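Serpin (Taeniopygia guttata, PDB 5HGC) probably inhibits serine proteases as a member of the serpin family, and binds cortisol. Local coordinates at residues M48-L51 against T57-Q60. Sequence-based numbering, arbitrary orientation. Where two conformers were deposited one is given.
Sequences MLAL and TQSQ
Gln58 reaches across from helix 55-64 and donates an N-H of its amide NE2 to the backbone carbonyl of Ala50, on helix 39-52. The bond is 3.0 Å from Gln58 NE2 to Ala50 O and fairly straight, with 162° at the hydrogen. The acceptor lies almost in the plane of the Gln58 amide, so an N-H of the NH2 group is aimed well at it; seen from Ala50, the donor sits off the carbonyl plane, tilted by 26°. The side-chain amide thus bonds to a main-chain carbonyl of the neighbouring helix.

The glutamine gets there by stretching out. CG stands anti to the backbone N and the chain continues fully extended through CD, while the final rotation of 81° turns the amide so that NE2 rather than OE1 faces the carbonyl. On the way, Gln58 CG passes 4.5 Å from Ala50 CB, a loose touch between aliphatic groups. The small methyl of Ala50 is consistent with the close approach of the two backbones, Ala50 CA to Gln58 CA 5.3 Å. The whole contact rests on this one pair and buries little surface, 94 Å².

This is a side-chain-to-main-chain hydrogen bond between consecutive helices of the serpin fold, joined by a short turn. It borders the diamino sugar pocket of Leu51, Glu74, Lys75, His78 and Asp118: the bound sugar lies against Leu51, and the Gln58 side chain is about 5 Å from it. Met48 and Leu51 of helix 39-52 pack on helix 113-123. Helix 74-89 is touched by both segments, through Leu51 on His78 and Gln58 on Glu74.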
loop_
_atom_site.group_PDB
_atom_site.type_symbol
_atom_site.label_atom_id
_atom_site.label_comp_id
_atom_site.label_asym_id
_atom_site.label_seq_id
_atom_site.Cartn_x
_atom_site.Cartn_y
_atom_site.Cartn_z
ATOM N N MET A 48 -14.298 -5.752 1.304
ATOM C CA MET A 48 -15.021 -6.015 2.515
ATOM C C MET A 48 -16.355 -5.238 2.594
ATOM O O MET A 48 -17.382 -5.850 2.916
ATOM C CB MET A 48 -14.099 -5.725 3.662
ATOM C CG MET A 48 -14.611 -6.141 5.003
ATOM S SD MET A 48 -14.423 -4.687 6.007
ATOM C CE MET A 48 -16.006 -3.938 5.673
ATOM N N LEU A 49 -16.377 -3.940 2.261
ATOM C CA LEU A 49 -17.662 -3.246 2.125
ATOM C C LEU A 49 -18.588 -3.912 1.147
ATOM O O LEU A 49 -19.812 -3.992 1.372
ATOM C CB LEU A 49 -17.526 -1.797 1.705
ATOM C CG LEU A 49 -17.119 -0.812 2.788
ATOM C CD1 LEU A 49 -17.257 0.563 2.165
ATOM C CD2 LEU A 49 -17.996 -0.900 4.032
ATOM N N ALA A 50 -18.027 -4.403 0.050
ATOM C CA ALA A 50 -18.858 -5.090 -0.934
ATOM C C ALA A 50 -19.664 -6.251 -0.310
ATOM O O ALA A 50 -20.762 -6.554 -0.789
ATOM C CB ALA A 50 -18.033 -5.572 -2.103
ATOM N N LEU A 51 -19.130 -6.886 0.733
ATOM C CA LEU A 51 -19.867 -7.960 1.412
ATOM C C LEU A 51 -21.234 -7.478 1.785
ATOM O O LEU A 51 -22.216 -8.196 1.593
ATOM C CB LEU A 51 -19.197 -8.437 2.703
ATOM C CG LEU A 51 -18.138 -9.493 2.520
ATOM C CD1 LEU A 51 -17.568 -9.881 3.887
ATOM C CD2 LEU A 51 -18.784 -10.672 1.813
ATOM N N THR A 57 -24.434 -0.061 -5.880
ATOM C CA THR A 57 -23.391 0.197 -4.863
ATOM C C THR A 57 -22.310 -0.896 -4.896
ATOM O O THR A 57 -21.136 -0.597 -4.944
ATOM C CB THR A 57 -23.967 0.331 -3.463
ATOM O OG1 THR A 57 -24.958 1.330 -3.532
ATOM C CG2 THR A 57 -22.895 0.814 -2.451
ATOM N N GLN A 58 -22.749 -2.142 -4.928
ATOM C CA GLN A 58 -21.878 -3.250 -4.873
ATOM C C GLN A 58 -21.062 -3.423 -6.167
ATOM O O GLN A 58 -19.824 -3.662 -6.105
ATOM C CB GLN A 58 -22.672 -4.499 -4.530
ATOM C CG GLN A 58 -21.757 -5.661 -4.544
ATOM C CD GLN A 58 -22.455 -6.945 -4.355
ATOM O OE1 GLN A 58 -23.027 -7.502 -5.282
ATOM N NE2 GLN A 58 -22.371 -7.463 -3.153
ATOM N N SER A 59 -21.747 -3.310 -7.308
ATOM C CA SER A 59 -21.142 -3.470 -8.638
ATOM C C SER A 59 -20.062 -2.399 -8.883
ATOM O O SER A 59 -18.998 -2.720 -9.425
ATOM C CB SER A 59 -22.209 -3.421 -9.746
ATOM O OG SER A 59 -22.529 -2.076 -10.095
ATOM N N GLN A 60 -20.330 -1.156 -8.472
ATOM C CA GLN A 60 -19.347 -0.074 -8.590
ATOM C C GLN A 60 -18.113 -0.286 -7.722
ATOM O O GLN A 60 -16.990 0.107 -8.122
ATOM C CB GLN A 60 -19.919 1.270 -8.183
ATOM C CG GLN A 60 -20.825 1.926 -9.178
ATOM C CD GLN A 60 -21.450 3.187 -8.588
ATOM O OE1 GLN A 60 -21.010 3.706 -7.540
ATOM N NE2 GLN A 60 -22.479 3.697 -9.260
#